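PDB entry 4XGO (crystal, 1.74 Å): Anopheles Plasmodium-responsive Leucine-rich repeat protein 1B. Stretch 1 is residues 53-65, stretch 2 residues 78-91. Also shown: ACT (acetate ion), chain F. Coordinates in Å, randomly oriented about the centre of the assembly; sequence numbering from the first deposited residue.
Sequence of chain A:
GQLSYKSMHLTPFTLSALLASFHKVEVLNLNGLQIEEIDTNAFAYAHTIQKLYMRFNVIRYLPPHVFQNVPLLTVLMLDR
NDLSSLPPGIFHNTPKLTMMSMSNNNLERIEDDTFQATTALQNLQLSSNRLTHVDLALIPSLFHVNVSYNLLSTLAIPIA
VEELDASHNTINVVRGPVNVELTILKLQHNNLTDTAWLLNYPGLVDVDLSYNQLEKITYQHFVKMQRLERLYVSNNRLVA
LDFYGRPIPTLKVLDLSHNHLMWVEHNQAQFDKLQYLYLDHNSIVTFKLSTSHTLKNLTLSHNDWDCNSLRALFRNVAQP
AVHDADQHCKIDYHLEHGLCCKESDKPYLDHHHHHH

Stretch 1 (53-65) YMRFNVIRYLPPH
Stretch 2, residues 78-91: LDRNDLSSLPPGIF

Two successive turns of a leucine-rich repeat coil lie side by side, running in the same direction, and bury 1052 Å² between them. Neither stretch forms regular helix or strand over most of its length; eight hydrogen bonds, two of them weak, link the stretches, with apolar packing beside them. The register pairs Arg55 CA with Leu78 CA (4.6 Å), Phe56 CA with Arg80 CA (4.7 Å), Val58 CA with Asn81 CA (5.0 Å) and Arg60 CA with Asp82 CA (4.7 Å). It widens to 7.0 Å between Leu62 CA and Leu86 CA, then closes to 4.9 Å between Pro64 CA and Ile90 CA.

Asn81 links the two stretches through its side-chain amide. With chi1 at -82° and chi2 at -74°, this buried amide serves both stretches: ND2 donates to Met54 O at 2.9 Å and to Leu78 O of its own stretch at 3.1 Å, while OD1 accepts from Ile59 N at 3.0 Å. Asparagine suits this place because one short side chain offers two donor protons and an acceptor to backbone groups. Asn57 repeats the theme, its ND2 reaching Met54 O at 3.0 Å, so this carbonyl accepts from both asparagines.

The backbone adds Phe56 N to Asp79 O at 3.0 Å, a weak bond from Asn57 N to Arg80 O at 3.3 Å, and Asp82 N to Ile59 O at 2.8 Å. Phe56 (phi/psi 60/46) and Arg80 (64/61) both adopt left-handed conformations. Arg55, with chi1 m, chi2 t and chi3 p, directs NE to Asp79 OD2 at 3.0 Å in a salt bridge that pairs two buried charges; its NH1 and Asp79 OD1 are satisfied elsewhere in the structure. Arg80 NE and NH2 donate to acetate OXT at 2.8 and 3.1 Å, while Arg80 CG lies 3.5 Å from Phe56 CE1.

Arg60 starts away from stretch 2, but its t, p, t chain brings the guanidinium back: NH1 donates to Ser84 OG at 2.7 Å and weakly to Asp82 O at 3.2 Å. A compact serine, chi1 p, provides the acceptor. Water 2 donates to Arg60 O at 2.8 Å and accepts from Ser84 N at 2.9 Å; water 3 accepts from Leu62 N at 3.0 Å and donates to Ser85 O at 2.8 Å.

Aliphatic side chains pack alongside these polar contacts. Leu62, pointing toward stretch 2 in the m,t rotamer, has 103 Å² covered, meeting Leu83 CD2 through CG at 4.0 Å and Ile90 CD1 through CB at 3.9 Å. Ile59 CD1 contacts Leu78 CD2 at 3.7 Å. These buried branched chains leave no polar group unsatisfied. Pro87 to Ile90 form a type II turn, with Ile90 N donating to Pro87 O at 3.3 Å; Gly89's positive phi of 89° favours glycine. Pro64 CB packs on Pro87 CB at 4.0 Å, and neither proline has a backbone NH needing an acceptor. Water 4 lies 2.7 Å from Pro64 O and 2.8 Å from Ile90 O, within donating reach of both.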

# COMPACT_ATOMS: atom_id res chain seq x y z
N TYR A 53 -6.80 -17.85 9.99
CA TYR A 53 -6.28 -16.80 9.13
C TYR A 53 -7.43 -15.93 8.63
O TYR A 53 -8.33 -16.44 7.94
CB TYR A 53 -5.53 -17.38 7.94
CG TYR A 53 -4.47 -18.42 8.24
CD1 TYR A 53 -3.74 -18.39 9.41
CD2 TYR A 53 -4.18 -19.42 7.30
CE1 TYR A 53 -2.74 -19.31 9.66
CE2 TYR A 53 -3.17 -20.34 7.53
CZ TYR A 53 -2.46 -20.30 8.70
OH TYR A 53 -1.46 -21.21 8.94
N MET A 54 -7.42 -14.65 9.01
CA MET A 54 -8.44 -13.68 8.56
C MET A 54 -7.80 -12.38 8.04
O MET A 54 -8.34 -11.28 8.17
CB MET A 54 -9.46 -13.40 9.68
CG MET A 54 -10.19 -14.65 10.13
SD MET A 54 -11.48 -14.30 11.35
CE MET A 54 -10.54 -14.31 12.83
N ARG A 55 -6.65 -12.55 7.39
CA ARG A 55 -5.89 -11.44 6.82
C ARG A 55 -6.59 -10.89 5.56
O ARG A 55 -7.33 -11.62 4.90
CB ARG A 55 -4.50 -11.92 6.38
CG ARG A 55 -3.66 -12.72 7.37
CD ARG A 55 -2.39 -13.26 6.68
NE ARG A 55 -1.38 -12.20 6.63
CZ ARG A 55 -0.45 -12.03 5.70
NH1 ARG A 55 -0.32 -12.82 4.65
NH2 ARG A 55 0.38 -11.00 5.81
N PHE A 56 -6.37 -9.61 5.27
CA PHE A 56 -6.84 -8.97 4.05
C PHE A 56 -8.35 -9.01 3.92
O PHE A 56 -8.90 -9.33 2.86
CB PHE A 56 -6.18 -9.59 2.80
CG PHE A 56 -4.68 -9.60 2.84
CD1 PHE A 56 -3.97 -8.47 2.54
CD2 PHE A 56 -3.99 -10.77 3.12
CE1 PHE A 56 -2.58 -8.48 2.53
CE2 PHE A 56 -2.61 -10.79 3.13
CZ PHE A 56 -1.91 -9.65 2.85
N ASN A 57 -9.03 -8.67 5.01
CA ASN A 57 -10.47 -8.51 4.98
C ASN A 57 -10.79 -7.05 5.29
O ASN A 57 -9.93 -6.17 5.14
CB ASN A 57 -11.11 -9.49 5.97
CG ASN A 57 -11.15 -10.92 5.43
OD1 ASN A 57 -11.83 -11.21 4.43
ND2 ASN A 57 -10.44 -11.81 6.09
N VAL A 58 -12.01 -6.76 5.72
CA VAL A 58 -12.37 -5.39 6.07
C VAL A 58 -13.02 -5.36 7.44
O VAL A 58 -14.00 -4.64 7.67
CB VAL A 58 -13.25 -4.73 4.97
CG1 VAL A 58 -12.40 -4.38 3.75
CG2 VAL A 58 -14.40 -5.63 4.57
N ILE A 59 -12.44 -6.11 8.37
CA ILE A 59 -13.02 -6.29 9.69
C ILE A 59 -12.80 -5.02 10.50
O ILE A 59 -11.68 -4.53 10.63
CB ILE A 59 -12.41 -7.51 10.41
CG1 ILE A 59 -12.72 -8.81 9.66
CG2 ILE A 59 -12.91 -7.59 11.85
CD1 ILE A 59 -11.77 -9.95 9.99
N ARG A 60 -13.90 -4.47 11.03
CA ARG A 60 -13.86 -3.21 11.79
C ARG A 60 -13.85 -3.42 13.30
O ARG A 60 -13.21 -2.64 14.03
CB ARG A 60 -15.04 -2.33 11.37
CG ARG A 60 -15.11 -0.98 12.03
CD ARG A 60 -14.04 -0.02 11.56
NE ARG A 60 -14.05 1.18 12.41
CZ ARG A 60 -13.40 1.30 13.56
NH1 ARG A 60 -12.65 0.31 14.04
NH2 ARG A 60 -13.51 2.44 14.25
N TYR A 61 -14.56 -4.45 13.76
CA TYR A 61 -14.65 -4.80 15.19
C TYR A 61 -14.59 -6.29 15.38
O TYR A 61 -15.06 -7.05 14.52
CB TYR A 61 -15.98 -4.34 15.79
CG TYR A 61 -16.32 -2.91 15.54
CD1 TYR A 61 -15.68 -1.89 16.24
CD2 TYR A 61 -17.27 -2.56 14.58
CE1 TYR A 61 -15.98 -0.56 16.00
CE2 TYR A 61 -17.58 -1.24 14.34
CZ TYR A 61 -16.94 -0.25 15.05
OH TYR A 61 -17.26 1.07 14.79
N LEU A 62 -14.04 -6.72 16.50
CA LEU A 62 -14.14 -8.09 16.96
C LEU A 62 -15.11 -8.15 18.15
O LEU A 62 -14.92 -7.40 19.11
CB LEU A 62 -12.80 -8.63 17.43
CG LEU A 62 -11.68 -8.77 16.40
CD1 LEU A 62 -10.41 -9.18 17.13
CD2 LEU A 62 -12.01 -9.77 15.31
N PRO A 63 -16.10 -9.04 18.11
CA PRO A 63 -16.91 -9.24 19.33
C PRO A 63 -16.04 -9.77 20.47
O PRO A 63 -15.17 -10.60 20.24
CB PRO A 63 -17.95 -10.28 18.90
CG PRO A 63 -17.90 -10.32 17.41
CD PRO A 63 -16.52 -9.93 17.02
N PRO A 64 -16.26 -9.31 21.72
CA PRO A 64 -15.34 -9.67 22.81
C PRO A 64 -15.20 -11.17 23.07
O PRO A 64 -14.12 -11.62 23.48
CB PRO A 64 -15.92 -8.96 24.05
CG PRO A 64 -17.07 -8.15 23.58
CD PRO A 64 -17.30 -8.34 22.12
N HIS A 65 -16.27 -11.94 22.86
CA HIS A 65 -16.25 -13.38 23.14
C HIS A 65 -16.17 -14.25 21.88
O HIS A 65 -16.41 -15.45 21.92
CB HIS A 65 -17.48 -13.76 24.00
CG HIS A 65 -17.59 -12.98 25.27
ND1 HIS A 65 -16.59 -12.93 26.21
CD2 HIS A 65 -18.59 -12.21 25.75
CE1 HIS A 65 -16.97 -12.19 27.23
NE2 HIS A 65 -18.18 -11.73 26.97
N LEU A 78 -4.57 -11.53 11.65
CA LEU A 78 -5.59 -10.55 11.32
C LEU A 78 -4.97 -9.33 10.69
O LEU A 78 -5.55 -8.24 10.74
CB LEU A 78 -6.35 -10.15 12.60
CG LEU A 78 -7.53 -11.07 12.85
CD1 LEU A 78 -7.93 -10.99 14.31
CD2 LEU A 78 -8.67 -10.63 11.95
N ASP A 79 -3.85 -9.53 10.00
CA ASP A 79 -3.17 -8.43 9.31
C ASP A 79 -4.06 -7.86 8.24
O ASP A 79 -4.85 -8.60 7.63
CB ASP A 79 -1.85 -8.87 8.69
CG ASP A 79 -1.08 -9.81 9.56
OD1 ASP A 79 -0.29 -9.37 10.43
OD2 ASP A 79 -1.31 -11.02 9.38
N ARG A 80 -3.95 -6.56 8.00
CA ARG A 80 -4.65 -5.90 6.90
C ARG A 80 -6.15 -5.95 7.09
O ARG A 80 -6.88 -6.54 6.28
CB ARG A 80 -4.26 -6.49 5.54
CG ARG A 80 -2.81 -6.26 5.19
CD ARG A 80 -2.64 -4.88 4.61
NE ARG A 80 -1.24 -4.68 4.26
CZ ARG A 80 -0.75 -3.57 3.74
NH1 ARG A 80 -1.53 -2.51 3.53
NH2 ARG A 80 0.55 -3.50 3.47
N ASN A 81 -6.60 -5.35 8.18
CA ASN A 81 -8.02 -5.14 8.44
C ASN A 81 -8.19 -3.70 8.96
O ASN A 81 -7.29 -2.87 8.80
CB ASN A 81 -8.53 -6.19 9.42
CG ASN A 81 -8.86 -7.49 8.74
OD1 ASN A 81 -9.87 -7.60 8.04
ND2 ASN A 81 -8.02 -8.50 8.95
N ASP A 82 -9.35 -3.40 9.53
CA ASP A 82 -9.67 -2.04 9.92
C ASP A 82 -9.92 -1.91 11.42
O ASP A 82 -10.68 -1.05 11.85
CB ASP A 82 -10.90 -1.57 9.14
CG ASP A 82 -10.65 -1.54 7.65
OD1 ASP A 82 -9.54 -1.19 7.24
OD2 ASP A 82 -11.57 -1.85 6.88
N LEU A 83 -9.26 -2.72 12.22
CA LEU A 83 -9.47 -2.67 13.66
C LEU A 83 -8.81 -1.42 14.25
O LEU A 83 -7.69 -1.06 13.87
CB LEU A 83 -8.89 -3.91 14.34
CG LEU A 83 -9.51 -5.24 13.88
CD1 LEU A 83 -8.59 -6.34 14.33
CD2 LEU A 83 -10.91 -5.40 14.45
N SER A 84 -9.52 -0.75 15.16
CA SER A 84 -8.96 0.39 15.88
C SER A 84 -8.73 0.08 17.37
O SER A 84 -7.96 0.78 18.03
CB SER A 84 -9.83 1.65 15.70
OG SER A 84 -11.18 1.38 16.03
N SER A 85 -9.34 -0.98 17.89
CA SER A 85 -9.11 -1.40 19.26
C SER A 85 -9.43 -2.87 19.43
O SER A 85 -10.09 -3.48 18.57
CB SER A 85 -9.97 -0.57 20.23
OG SER A 85 -11.34 -0.88 20.07
N LEU A 86 -8.97 -3.45 20.53
CA LEU A 86 -9.35 -4.81 20.90
C LEU A 86 -10.22 -4.73 22.14
O LEU A 86 -9.90 -3.98 23.06
CB LEU A 86 -8.12 -5.66 21.19
CG LEU A 86 -7.17 -5.82 20.00
CD1 LEU A 86 -5.94 -6.61 20.40
CD2 LEU A 86 -7.90 -6.49 18.87
N PRO A 87 -11.32 -5.48 22.17
CA PRO A 87 -12.23 -5.41 23.33
C PRO A 87 -11.70 -6.18 24.53
O PRO A 87 -10.90 -7.09 24.36
CB PRO A 87 -13.49 -6.06 22.80
CG PRO A 87 -12.98 -7.07 21.85
CD PRO A 87 -11.83 -6.40 21.14
N PRO A 88 -12.13 -5.79 25.76
CA PRO A 88 -11.66 -6.54 26.93
C PRO A 88 -12.10 -7.99 26.85
O PRO A 88 -13.25 -8.28 26.49
CB PRO A 88 -12.29 -5.79 28.13
CG PRO A 88 -13.35 -4.92 27.55
CD PRO A 88 -12.96 -4.64 26.12
N GLY A 89 -11.17 -8.89 27.15
CA GLY A 89 -11.43 -10.31 27.20
C GLY A 89 -11.24 -11.02 25.87
O GLY A 89 -11.53 -12.21 25.76
N ILE A 90 -10.76 -10.32 24.85
CA ILE A 90 -10.64 -10.91 23.52
C ILE A 90 -9.83 -12.22 23.52
O ILE A 90 -10.22 -13.18 22.83
CB ILE A 90 -10.08 -9.89 22.49
CG1 ILE A 90 -10.18 -10.43 21.06
CG2 ILE A 90 -8.66 -9.49 22.84
CD1 ILE A 90 -11.61 -10.62 20.57
N PHE A 91 -8.75 -12.28 24.29
CA PHE A 91 -7.91 -13.49 24.37
C PHE A 91 -7.99 -14.22 25.72
O PHE A 91 -7.11 -15.02 26.06
CB PHE A 91 -6.45 -13.16 24.04
CG PHE A 91 -6.27 -12.52 22.70
CD1 PHE A 91 -6.88 -13.05 21.56
CD2 PHE A 91 -5.50 -11.38 22.55
CE1 PHE A 91 -6.73 -12.45 20.32
CE2 PHE A 91 -5.34 -10.77 21.31
CZ PHE A 91 -5.95 -11.32 20.19
C ACT F . 0.95 -7.42 5.06
O ACT F . 1.40 -8.54 4.75
OXT ACT F . 0.87 -6.46 4.25
CH3 ACT F . 0.47 -7.23 6.45
O HOH W 1 -8.74 -3.55 5.31
O HOH W 2 -11.97 -1.84 16.36
O HOH W 3 -12.62 -4.65 18.05
O HOH W 4 -12.90 -13.77 22.34
O HOH W 5 -13.68 -14.11 25.69